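Local coordinates for copper homeostasis protein CutC (Streptococcus agalactiae, PDB 2BDQ) that is thought to bind copper ions and to take part in copper homeostasis in the cytoplasm, at residues 130-133 / 134-137; 78-81 / 82-86; 69-72 / 73-76; 37-40 / 41-44; 123-126 / 127-130. All blocks are in the same frame, centred on the assembly; numbering follows the deposited sequence.

Contact 1: residues 130-133 / 134-137; sequences IPKS and DQKK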
loop_
_atom_site.group_PDB
_atom_site.type_symbol
_atom_site.label_atom_id
_atom_site.label_comp_id
_atom_site.label_asym_id
_atom_site.label_seq_id
_atom_site.Cartn_x
_atom_site.Cartn_y
_atom_site.Cartn_z
ATOM N N ILE A 130 22.028 -5.094 9.646
ATOM C CA ILE A 130 23.080 -4.654 10.551
ATOM C C ILE A 130 24.234 -5.673 10.545
ATOM O O ILE A 130 24.010 -6.884 10.603
ATOM C CB ILE A 130 22.516 -4.505 11.982
ATOM C CG1 ILE A 130 21.380 -3.476 11.969
ATOM C CG2 ILE A 130 23.616 -4.085 12.958
ATOM C CD1 ILE A 130 20.757 -3.227 13.319
ATOM N N PRO A 131 25.483 -5.195 10.436
ATOM C CA PRO A 131 26.600 -6.150 10.435
ATOM C C PRO A 131 26.549 -7.008 11.698
ATOM O O PRO A 131 26.408 -6.483 12.801
ATOM C CB PRO A 131 27.837 -5.248 10.357
ATOM C CG PRO A 131 27.358 -3.924 10.877
ATOM C CD PRO A 131 25.968 -3.814 10.302
ATOM N N LYS A 132 26.644 -8.323 11.511
ATOM C CA LYS A 132 26.569 -9.291 12.604
ATOM C C LYS A 132 27.411 -8.945 13.828
ATOM O O LYS A 132 27.096 -9.373 14.938
ATOM C CB LYS A 132 26.937 -10.702 12.102
ATOM C CG LYS A 132 26.123 -11.176 10.883
ATOM C CD LYS A 132 24.603 -11.029 11.094
ATOM C CE LYS A 132 23.804 -11.193 9.784
ATOM N NZ LYS A 132 22.323 -10.957 9.943
ATOM N N SER A 133 28.475 -8.171 13.638
ATOM C CA SER A 133 29.321 -7.800 14.763
ATOM C C SER A 133 28.681 -6.699 15.602
ATOM O O SER A 133 28.868 -6.666 16.816
ATOM C CB SER A 133 30.702 -7.348 14.275
ATOM O OG SER A 133 30.617 -6.163 13.502
ATOM N N ASP A 134 27.920 -5.810 14.960
ATOM C CA ASP A 134 27.253 -4.703 15.655
ATOM C C ASP A 134 25.817 -5.057 16.038
ATOM O O ASP A 134 25.052 -4.208 16.492
ATOM C CB ASP A 134 27.224 -3.453 14.771
ATOM C CG ASP A 134 28.595 -3.061 14.263
ATOM O OD1 ASP A 134 29.159 -3.809 13.436
ATOM O OD2 ASP A 134 29.116 -2.006 14.690
ATOM N N GLN A 135 25.467 -6.323 15.854
ATOM C CA GLN A 135 24.135 -6.836 16.147
ATOM C C GLN A 135 23.753 -6.686 17.621
ATOM O O GLN A 135 22.698 -6.140 17.954
ATOM C CB GLN A 135 24.088 -8.317 15.785
ATOM C CG GLN A 135 22.777 -8.807 15.248
ATOM C CD GLN A 135 22.713 -8.710 13.745
ATOM O OE1 GLN A 135 22.380 -9.678 13.068
ATOM N NE2 GLN A 135 23.031 -7.537 13.212
ATOM N N LYS A 136 24.611 -7.198 18.498
ATOM C CA LYS A 136 24.357 -7.157 19.931
ATOM C C LYS A 136 24.229 -5.749 20.502
ATOM O O LYS A 136 23.395 -5.506 21.376
ATOM C CB LYS A 136 25.437 -7.953 20.669
ATOM C CG LYS A 136 25.260 -9.453 20.515
ATOM C CD LYS A 136 26.435 -10.240 21.063
ATOM C CE LYS A 136 26.198 -11.731 20.894
ATOM N NZ LYS A 136 27.433 -12.513 21.163
ATOM N N LYS A 137 25.043 -4.823 20.011
ATOM C CA LYS A 137 24.985 -3.442 20.475
ATOM C C LYS A 137 23.646 -2.844 20.061
ATOM O O LYS A 137 23.013 -2.108 20.824
ATOM C CB LYS A 137 26.117 -2.623 19.855
ATOM C CG LYS A 137 27.506 -3.058 20.298
ATOM C CD LYS A 137 28.455 -3.193 19.106
ATOM C CE LYS A 137 28.996 -4.612 19.022
ATOM N NZ LYS A 137 27.890 -5.623 19.055
#

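Contact 2: residues 78-81 / 82-86; sequences MEED and ILRAV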
loop_
_atom_site.group_PDB
_atom_site.type_symbol
_atom_site.label_atom_id
_atom_site.label_comp_id
_atom_site.label_asym_id
_atom_site.label_seq_id
_atom_site.Cartn_x
_atom_site.Cartn_y
_atom_site.Cartn_z
HETATM N N MSE A 78 6.213 9.094 7.959
HETATM C CA MSE A 78 6.145 8.117 9.037
HETATM C C MSE A 78 5.585 8.707 10.330
HETATM O O MSE A 78 4.818 8.043 11.029
HETATM C CB MSE A 78 7.529 7.511 9.286
HETATM C CG MSE A 78 8.038 6.703 8.090
HETATM SE SE MSE A 78 9.886 6.146 8.218
HETATM C CE MSE A 78 9.731 4.856 9.630
ATOM N N GLU A 79 5.955 9.944 10.655
ATOM C CA GLU A 79 5.436 10.562 11.870
ATOM C C GLU A 79 3.930 10.727 11.726
ATOM O O GLU A 79 3.184 10.480 12.664
ATOM C CB GLU A 79 6.085 11.928 12.117
ATOM C CG GLU A 79 5.504 12.686 13.316
ATOM C CD GLU A 79 6.126 14.067 13.503
ATOM O OE1 GLU A 79 6.054 14.898 12.569
ATOM O OE2 GLU A 79 6.689 14.324 14.588
ATOM N N GLU A 80 3.490 11.132 10.539
ATOM C CA GLU A 80 2.066 11.324 10.283
ATOM C C GLU A 80 1.323 9.995 10.367
ATOM O O GLU A 80 0.266 9.903 10.983
ATOM C CB GLU A 80 1.856 11.945 8.897
ATOM C CG GLU A 80 0.411 12.347 8.590
ATOM C CD GLU A 80 -0.145 13.368 9.571
ATOM O OE1 GLU A 80 0.594 14.309 9.938
ATOM O OE2 GLU A 80 -1.328 13.235 9.966
ATOM N N ASP A 81 1.878 8.960 9.748
ATOM C CA ASP A 81 1.219 7.663 9.779
ATOM C C ASP A 81 1.168 7.078 11.184
ATOM O O ASP A 81 0.249 6.322 11.514
ATOM C CB ASP A 81 1.876 6.695 8.787
ATOM C CG ASP A 81 1.411 6.947 7.357
ATOM O OD1 ASP A 81 0.186 7.163 7.172
ATOM O OD2 ASP A 81 2.243 6.921 6.420
ATOM N N ILE A 82 2.136 7.446 12.021
ATOM C CA ILE A 82 2.161 6.970 13.398
ATOM C C ILE A 82 1.044 7.624 14.188
ATOM O O ILE A 82 0.369 6.960 14.961
ATOM C CB ILE A 82 3.515 7.272 14.058
ATOM C CG1 ILE A 82 4.554 6.278 13.525
ATOM C CG2 ILE A 82 3.407 7.196 15.586
ATOM C CD1 ILE A 82 5.965 6.579 13.947
ATOM N N LEU A 83 0.842 8.925 13.991
ATOM C CA LEU A 83 -0.212 9.648 14.702
ATOM C C LEU A 83 -1.580 9.039 14.400
ATOM O O LEU A 83 -2.402 8.866 15.292
ATOM C CB LEU A 83 -0.201 11.118 14.291
ATOM C CG LEU A 83 0.483 12.205 15.125
ATOM C CD1 LEU A 83 1.439 11.644 16.164
ATOM C CD2 LEU A 83 1.185 13.125 14.148
ATOM N N ARG A 84 -1.819 8.724 13.132
ATOM C CA ARG A 84 -3.076 8.121 12.727
ATOM C C ARG A 84 -3.194 6.707 13.311
ATOM O O ARG A 84 -4.236 6.335 13.841
ATOM C CB ARG A 84 -3.168 8.081 11.195
ATOM C CG ARG A 84 -3.916 9.252 10.539
ATOM C CD ARG A 84 -3.401 10.632 10.934
ATOM N NE ARG A 84 -3.870 11.031 12.257
ATOM C CZ ARG A 84 -3.515 12.151 12.880
ATOM N NH1 ARG A 84 -4.001 12.415 14.083
ATOM N NH2 ARG A 84 -2.672 13.002 12.309
ATOM N N ALA A 85 -2.121 5.926 13.235
ATOM C CA ALA A 85 -2.152 4.565 13.764
ATOM C C ALA A 85 -2.548 4.548 15.236
ATOM O O ALA A 85 -3.331 3.697 15.662
ATOM C CB ALA A 85 -0.800 3.888 13.581
ATOM N N VAL A 86 -2.011 5.479 16.019
ATOM C CA VAL A 86 -2.353 5.524 17.433
ATOM C C VAL A 86 -3.786 6.005 17.665
ATOM O O VAL A 86 -4.501 5.444 18.492
ATOM C CB VAL A 86 -1.368 6.416 18.229
ATOM C CG1 VAL A 86 -1.221 7.757 17.556
ATOM C CG2 VAL A 86 -1.862 6.605 19.655
#

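Contact 3: residues 69-72 / 73-76; sequences VYND and LELR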
loop_
_atom_site.group_PDB
_atom_site.type_symbol
_atom_site.label_atom_id
_atom_site.label_comp_id
_atom_site.label_asym_id
_atom_site.label_seq_id
_atom_site.Cartn_x
_atom_site.Cartn_y
_atom_site.Cartn_z
ATOM N N VAL A 69 16.963 3.804 4.825
ATOM C CA VAL A 69 17.646 5.079 5.037
ATOM C C VAL A 69 16.675 6.114 4.499
ATOM O O VAL A 69 16.640 6.378 3.294
ATOM C CB VAL A 69 18.973 5.167 4.242
ATOM C CG1 VAL A 69 19.754 6.402 4.670
ATOM C CG2 VAL A 69 19.796 3.916 4.460
ATOM N N TYR A 70 15.882 6.695 5.394
ATOM C CA TYR A 70 14.868 7.658 4.996
ATOM C C TYR A 70 15.279 9.117 5.033
ATOM O O TYR A 70 16.010 9.552 5.922
ATOM C CB TYR A 70 13.612 7.474 5.857
ATOM C CG TYR A 70 13.082 6.061 5.889
ATOM C CD1 TYR A 70 13.189 5.280 7.042
ATOM C CD2 TYR A 70 12.484 5.498 4.764
ATOM C CE1 TYR A 70 12.711 3.963 7.067
ATOM C CE2 TYR A 70 12.006 4.193 4.774
ATOM C CZ TYR A 70 12.121 3.427 5.920
ATOM O OH TYR A 70 11.664 2.126 5.893
ATOM N N ASN A 71 14.785 9.874 4.056
ATOM C CA ASN A 71 15.064 11.295 3.985
ATOM C C ASN A 71 14.038 12.022 4.862
ATOM O O ASN A 71 13.084 11.411 5.361
ATOM C CB ASN A 71 15.013 11.779 2.527
ATOM C CG ASN A 71 13.648 11.589 1.880
ATOM O OD1 ASN A 71 13.548 11.459 0.663
ATOM N ND2 ASN A 71 12.598 11.588 2.684
ATOM N N ASP A 72 14.238 13.320 5.052
ATOM C CA ASP A 72 13.348 14.123 5.891
ATOM C C ASP A 72 11.861 13.993 5.555
ATOM O O ASP A 72 11.029 13.813 6.444
ATOM C CB ASP A 72 13.781 15.591 5.817
ATOM C CG ASP A 72 15.139 15.824 6.459
ATOM O OD1 ASP A 72 15.736 16.892 6.231
ATOM O OD2 ASP A 72 15.603 14.933 7.204
ATOM N N LEU A 73 11.531 14.072 4.271
ATOM C CA LEU A 73 10.143 13.990 3.837
ATOM C C LEU A 73 9.527 12.629 4.197
ATOM O O LEU A 73 8.371 12.550 4.630
ATOM C CB LEU A 73 10.070 14.256 2.330
ATOM C CG LEU A 73 8.719 14.730 1.785
ATOM C CD1 LEU A 73 8.873 15.302 0.373
ATOM C CD2 LEU A 73 7.756 13.569 1.800
ATOM N N GLU A 74 10.302 11.563 4.032
ATOM C CA GLU A 74 9.831 10.228 4.361
ATOM C C GLU A 74 9.643 10.081 5.871
ATOM O O GLU A 74 8.751 9.368 6.325
ATOM C CB GLU A 74 10.816 9.192 3.808
ATOM C CG GLU A 74 10.653 9.003 2.299
ATOM C CD GLU A 74 11.874 8.423 1.614
ATOM O OE1 GLU A 74 11.777 8.111 0.407
ATOM O OE2 GLU A 74 12.933 8.286 2.264
ATOM N N LEU A 75 10.483 10.756 6.650
ATOM C CA LEU A 75 10.352 10.705 8.101
ATOM C C LEU A 75 9.091 11.484 8.492
ATOM O O LEU A 75 8.427 11.147 9.474
ATOM C CB LEU A 75 11.582 11.317 8.788
ATOM C CG LEU A 75 12.896 10.536 8.676
ATOM C CD1 LEU A 75 14.054 11.376 9.224
ATOM C CD2 LEU A 75 12.786 9.219 9.447
ATOM N N ARG A 76 8.763 12.520 7.719
ATOM C CA ARG A 76 7.565 13.325 7.980
ATOM C C ARG A 76 6.333 12.458 7.711
ATOM O O ARG A 76 5.319 12.568 8.389
ATOM C CB ARG A 76 7.553 14.559 7.069
ATOM C CG ARG A 76 6.240 15.364 7.046
ATOM C CD ARG A 76 6.069 16.291 8.251
ATOM N NE ARG A 76 5.427 15.645 9.396
ATOM C CZ ARG A 76 4.139 15.302 9.449
ATOM N NH1 ARG A 76 3.333 15.539 8.414
ATOM N NH2 ARG A 76 3.654 14.723 10.542
#

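Contact 4: residues 37-40 / 41-44; sequences TPSY and GVIK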
loop_
_atom_site.group_PDB
_atom_site.type_symbol
_atom_site.label_atom_id
_atom_site.label_comp_id
_atom_site.label_asym_id
_atom_site.label_seq_id
_atom_site.Cartn_x
_atom_site.Cartn_y
_atom_site.Cartn_z
ATOM N N THR A 37 3.015 0.880 4.959
ATOM C CA THR A 37 1.914 1.342 5.774
ATOM C C THR A 37 0.636 1.254 4.957
ATOM O O THR A 37 0.573 1.775 3.843
ATOM C CB THR A 37 2.118 2.797 6.189
ATOM O OG1 THR A 37 3.373 2.924 6.870
ATOM C CG2 THR A 37 0.987 3.247 7.105
ATOM N N PRO A 38 -0.393 0.575 5.493
ATOM C CA PRO A 38 -1.684 0.417 4.815
ATOM C C PRO A 38 -2.483 1.725 4.839
ATOM O O PRO A 38 -2.138 2.655 5.568
ATOM C CB PRO A 38 -2.361 -0.701 5.613
ATOM C CG PRO A 38 -1.822 -0.491 6.997
ATOM C CD PRO A 38 -0.360 -0.189 6.756
ATOM N N SER A 39 -3.544 1.797 4.041
ATOM C CA SER A 39 -4.364 3.001 3.984
ATOM C C SER A 39 -5.057 3.257 5.325
ATOM O O SER A 39 -5.147 2.364 6.178
ATOM C CB SER A 39 -5.416 2.875 2.880
ATOM O OG SER A 39 -6.460 1.985 3.264
ATOM N N TYR A 40 -5.542 4.482 5.513
ATOM C CA TYR A 40 -6.227 4.849 6.749
ATOM C C TYR A 40 -7.456 3.966 6.950
ATOM O O TYR A 40 -7.698 3.464 8.041
ATOM C CB TYR A 40 -6.657 6.317 6.697
ATOM C CG TYR A 40 -7.268 6.849 7.978
ATOM C CD1 TYR A 40 -6.486 7.498 8.930
ATOM C CD2 TYR A 40 -8.638 6.754 8.209
ATOM C CE1 TYR A 40 -7.058 8.054 10.084
ATOM C CE2 TYR A 40 -9.224 7.300 9.348
ATOM C CZ TYR A 40 -8.431 7.953 10.278
ATOM O OH TYR A 40 -9.005 8.517 11.384
ATOM N N GLY A 41 -8.229 3.783 5.888
ATOM C CA GLY A 41 -9.420 2.960 5.982
ATOM C C GLY A 41 -9.120 1.537 6.418
ATOM O O GLY A 41 -9.856 0.962 7.222
ATOM N N VAL A 42 -8.049 0.958 5.883
ATOM C CA VAL A 42 -7.670 -0.400 6.239
ATOM C C VAL A 42 -7.288 -0.494 7.716
ATOM O O VAL A 42 -7.677 -1.436 8.398
ATOM C CB VAL A 42 -6.491 -0.898 5.362
ATOM C CG1 VAL A 42 -5.833 -2.118 6.002
ATOM C CG2 VAL A 42 -6.997 -1.270 3.981
ATOM N N ILE A 43 -6.532 0.481 8.211
ATOM C CA ILE A 43 -6.110 0.472 9.615
ATOM C C ILE A 43 -7.317 0.566 10.562
ATOM O O ILE A 43 -7.446 -0.215 11.512
ATOM C CB ILE A 43 -5.130 1.644 9.909
ATOM C CG1 ILE A 43 -3.838 1.455 9.103
ATOM C CG2 ILE A 43 -4.791 1.693 11.397
ATOM C CD1 ILE A 43 -2.864 2.628 9.214
ATOM N N LYS A 44 -8.203 1.515 10.295
ATOM C CA LYS A 44 -9.385 1.709 11.128
ATOM C C LYS A 44 -10.287 0.478 11.163
ATOM O O LYS A 44 -10.664 0.002 12.239
ATOM C CB LYS A 44 -10.183 2.909 10.623
ATOM C CG LYS A 44 -11.541 3.123 11.283
ATOM C CD LYS A 44 -12.229 4.335 10.653
ATOM C CE LYS A 44 -13.656 4.524 11.141
ATOM N NZ LYS A 44 -13.709 4.747 12.608
#

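Contact 5: residues 123-126 / 127-130; sequences FHMA and FDVI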
loop_
_atom_site.group_PDB
_atom_site.type_symbol
_atom_site.label_atom_id
_atom_site.label_comp_id
_atom_site.label_asym_id
_atom_site.label_seq_id
_atom_site.Cartn_x
_atom_site.Cartn_y
_atom_site.Cartn_z
ATOM N N PHE A 123 10.975 -3.355 16.023
ATOM C CA PHE A 123 11.959 -3.084 14.971
ATOM C C PHE A 123 11.879 -4.303 14.038
ATOM O O PHE A 123 11.996 -5.449 14.492
ATOM C CB PHE A 123 13.358 -2.950 15.607
ATOM C CG PHE A 123 14.361 -2.208 14.752
ATOM C CD1 PHE A 123 15.064 -2.855 13.740
ATOM C CD2 PHE A 123 14.562 -0.852 14.930
ATOM C CE1 PHE A 123 15.947 -2.149 12.915
ATOM C CE2 PHE A 123 15.444 -0.140 14.112
ATOM C CZ PHE A 123 16.134 -0.792 13.102
ATOM N N HIS A 124 11.668 -4.069 12.746
ATOM C CA HIS A 124 11.521 -5.183 11.809
ATOM C C HIS A 124 12.786 -5.756 11.164
ATOM O O HIS A 124 13.902 -5.488 11.604
ATOM C CB HIS A 124 10.506 -4.810 10.725
ATOM C CG HIS A 124 10.811 -3.526 10.021
ATOM N ND1 HIS A 124 12.048 -3.254 9.469
ATOM C CD2 HIS A 124 10.035 -2.453 9.739
ATOM C CE1 HIS A 124 12.015 -2.075 8.878
ATOM N NE2 HIS A 124 10.803 -1.566 9.026
HETATM N N MSE A 125 12.573 -6.555 10.121
HETATM C CA MSE A 125 13.619 -7.244 9.358
HETATM C C MSE A 125 14.840 -6.376 9.003
HETATM O O MSE A 125 15.887 -6.896 8.622
HETATM C CB MSE A 125 13.003 -7.831 8.075
HETATM C CG MSE A 125 13.338 -9.302 7.763
HETATM SE SE MSE A 125 12.197 -10.668 8.621
HETATM C CE MSE A 125 10.645 -10.571 7.455
ATOM N N ALA A 126 14.715 -5.060 9.111
ATOM C CA ALA A 126 15.851 -4.192 8.810
ATOM C C ALA A 126 17.010 -4.535 9.749
ATOM O O ALA A 126 18.169 -4.227 9.467
ATOM C CB ALA A 126 15.466 -2.730 8.976
ATOM N N PHE A 127 16.685 -5.176 10.869
ATOM C CA PHE A 127 17.689 -5.562 11.851
ATOM C C PHE A 127 18.745 -6.489 11.254
ATOM O O PHE A 127 19.917 -6.401 11.611
ATOM C CB PHE A 127 17.028 -6.265 13.040
ATOM C CG PHE A 127 17.966 -6.534 14.186
ATOM C CD1 PHE A 127 18.219 -5.549 15.144
ATOM C CD2 PHE A 127 18.610 -7.762 14.304
ATOM C CE1 PHE A 127 19.105 -5.782 16.195
ATOM C CE2 PHE A 127 19.499 -8.004 15.350
ATOM C CZ PHE A 127 19.745 -7.019 16.299
ATOM N N ASP A 128 18.333 -7.371 10.348
ATOM C CA ASP A 128 19.257 -8.316 9.727
ATOM C C ASP A 128 20.321 -7.668 8.836
ATOM O O ASP A 128 21.351 -8.291 8.562
ATOM C CB ASP A 128 18.485 -9.359 8.913
ATOM C CG ASP A 128 17.513 -10.171 9.764
ATOM O OD1 ASP A 128 17.958 -10.846 10.717
ATOM O OD2 ASP A 128 16.296 -10.138 9.480
ATOM N N VAL A 129 20.079 -6.429 8.388
ATOM C CA VAL A 129 21.027 -5.705 7.525
ATOM C C VAL A 129 22.227 -5.216 8.338
ATOM O O VAL A 129 23.299 -4.943 7.795
ATOM C CB VAL A 129 20.359 -4.470 6.852
ATOM C CG1 VAL A 129 21.377 -3.719 5.982
ATOM C CG2 VAL A 129 19.170 -4.908 6.014
ATOM N N ILE A 130 22.028 -5.094 9.646
ATOM C CA ILE A 130 23.080 -4.654 10.551
ATOM C C ILE A 130 24.234 -5.673 10.545
ATOM O O ILE A 130 24.010 -6.884 10.603
ATOM C CB ILE A 130 22.516 -4.505 11.982
ATOM C CG1 ILE A 130 21.380 -3.476 11.969
ATOM C CG2 ILE A 130 23.616 -4.085 12.958
ATOM C CD1 ILE A 130 20.757 -3.227 13.319
#

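Contact 1: residues 130-133 / 134-137
The side-chain amide of Gln135 meets Ile130 with its nitrogen and Lys132 with its oxygen. NE2 of Gln135 gives a hydrogen bond of 2.9 Å to the backbone O of Ile130, which sits 18° out of the amide plane and is approached from above its own carbonyl plane. OE1, at the other corner, takes a weak bond of 3.4 Å from Lys132 NZ, whose aliphatic chain lies beside the glutamine and points the same way. The second flat group, the Asp134 carboxylate, is met from above its plane by Ser133, with OG to OD1 at 2.8 Å, while Pro131 brings CG to 3.1 Å from the same OD1. The hydroxyl of Ser133 stands between backbone N and carbonyl carbon (chi1 65°), which turns it towards the carboxylate.

Under these side chains runs a β-turn, closed by Asp134 N to Pro131 O at 2.7 Å, with Lys132 and Ser133 at its corners and Pro131 stiffening the entry. The turn leads into helix 135-144, and Asp134 holds the N-cap position without making a capping bond. On the exposed side Lys137 NZ reaches a lone pair of Ser133 O at 2.7 Å. The buried amide thus has a firm partner at NE2 and a weak one at OE1, since Lys132 NZ also bonds Asp128 O, and the negative charge of Asp134 next to the helix start would probably be favourable.

Contact 2: residues 78-81 / 82-86
Glu80 carries CG anti to its backbone N (chi1 -173°) and bends at chi2, while Arg84 folds back through bends at chi2 and chi3, bringing carboxylate and guanidinium together one helical turn apart. Glu80 OE2 and Arg84 NH2 form a salt bridge of 2.7 Å. The oxygen lies in the guanidinium plane and is met on its syn side, but tilted well out of the carboxylate plane. Leu83 CB packs over the centre of one guanidinium face, 3.6 Å above the plane.

This is the i to i+4 ion pair of an α-helix, here on helix 72-87 of the β-α-β unit that links barrel strands 56-60 and 92-95. Both partners have further ties: Glu80 OE1 pairs with Arg76, and Arg84 NH1 with Glu87.

The barrel side of the same turns is apolar. Ile82 lays CG1 at 3.1 Å from Met78 O, the carbonyl that also accepts Ile82 N at 2.9 Å, and its branched chain goes on to meet Leu93. Ala85, whose small methyl lets the helix lie close to the sheet, touches the same leucine. The carboxylate of Asp81 serves the dimer, accepting from Gly41 N and bonding Ser39 OG of the second subunit.

Contact 3: residues 69-72 / 73-76
Glu74 folds back over the start of its helix and packs closely on Tyr70 and Asn71, and this is the tight side of the contact. Its OE2 accepts the backbone N of Asn71 at 3.0 Å, in a nearly straight bond (167°) that uses the anti side of the carboxylate, tilted out of its plane. The chain gets there by placing CG beside the backbone N (chi1 -77°) and staying extended beyond. The same OE2 lies at the ring edge of Tyr70, 3.8 Å from CD2, with ring and carboxylate planes almost perpendicular. The Asn71 amide stacks on the carboxylate with the planes 24° apart. A second link to the loop is apolar: Tyr70 CB touches Leu75 CD2 at 4.1 Å.

Asn71 is the N-cap of helix 72-87, so the bond from its N to the glutamate three residues on is the half of a capping box in which that side chain is the acceptor. The pair Tyr70 and Leu75, just before the cap and in the first turn, has the placing of a hydrophobic staple. Backbone bonds begin at once, Leu75 N to Asn71 O at 3.0 Å and Arg76 N to Asp72 O at 2.9 Å. Glu74 OE1 is held by Arg64, which should steady the carboxylate and support its negative charge.

The other side is looser: Asp72 is exposed and its CB points away; a negative side chain suits the first turn. Arg76 and Leu73 turn from the cap to Glu45 and Tyr49 of the second subunit, Arg76 by a salt bridge, and Arg76 also pairs with Glu79 and Glu80.

Contact 4: residues 37-40 / 41-44
Ser39 is still extended (psi 163°) whereas Tyr40 is already helical, and across this change Ile43 N bonds to Ser39 O at 3.1 Å and Lys44 N to Tyr40 O at 3.0 Å. Ser39 then adds a side-chain bond: its OG accepts Val42 N at 3.2 Å, with the N-H pointing well at it (159°). A first torsion of 74° swings the hydroxyl over the open end of the turn, where a short side chain reaches well. Val42 CG2 lies 3.4 Å from the same oxygen. Pro38 covers the apolar flank, its CB touching Val42 CG1 at 3.8 Å and its CG meeting Ile43 CG1 at 3.5 Å, the two side chains crossing at about a right angle.

The arrangement is a serine N-cap on helix 40-52 with a hydrophobic staple, Pro38 before the cap meeting Ile43 in the first turn. The helix follows barrel strand 24-28, and Pro38 and Val42 both lean on Leu27 of that strand, where compact or β-branched apolar groups fill the space between helix and barrel.

Ser39 OG has a second hydrogen-bond partner in Asp81 of the second subunit, so this helix start lies in the dimer interface. Gly41 has no side chain to stand near its own N, consistent with the hydrogen bond that this atom gives to the same carboxylate. Tyr40 carries CG anti to its backbone N, and its OH bonds to Glu87 of its own chain. Lys44 lays its aliphatic CD 4.4 Å from Tyr40 CE2, then carries its charged end farther off.

Contact 5: residues 123-126 / 127-130
Asp128 N donates to Met125 O at 3.0 Å, approaching from above the carbonyl plane and not along a lone pair. The next residue repeats this: Val129 N meets Ala126 O at 3.1 Å, again from above the plane, and Ile130 N follows with Phe127 O at 3.2 Å. Each bond spans three residues, which winds the chain into a tight helical turn. Ala126 suits the outer side of the turn, where its small methyl packs on Phe68. Ahead of the turn, His124 is tied in by its ring: ND1 accepts Ala126 N at 3.2 Å, with the donor close to the ring plane, at its edge.

The aromatic pair Phe123 and Phe127 crosses at about a right angle, and the touch is between Phe123 CD1 and Phe127 CB at 4.0 Å; no ring faces are stacked. Phe127 keeps its CG anti to the backbone N (chi1 -172°), which leads the ring away from Phe123 towards strand 149-152. Across the turn, Met125 CG lies 3.5 Å from Asp128 OD2. That carboxylate is buried, and its charge is met by two backbone N-H groups, Gly154 N on OD1 and His153 N on OD2; an aspartate can hold the loop after strand 149-152 in this way.

The turn sits just beyond the end of barrel strand 121-123, at the mouth where TIM barrels commonly place their active sites. Phe123 packs on Leu142 of helix 135-144, Phe127 fills the gap between that helix and Ile150 and Leu152 of strand 149-152, and Val129 faces the loop residues Leu98 and Asn102.

All five contacts lie on strand-to-helix connections of one TIM barrel or on the helices that follow. Contact 5 lies nearest the middle, its centre about 9 Å from that of the chain, and is buried, held by backbone bonds and an aromatic pair; contact 1 continues it outwards, sharing Ile130 and touching it where Gln135 packs on Phe127, and exchanges apolar packing for polar side chains. Contacts 3 and 2 succeed each other on helix 72-87, the first a surface cap, the second a buried turn, and meet through Tyr70 and Met78. Contact 4, also buried, touches contact 2 through Tyr40 and Arg84. Contacts 2, 3 and 4 reach the second subunit, whereas 1 and 5 do not.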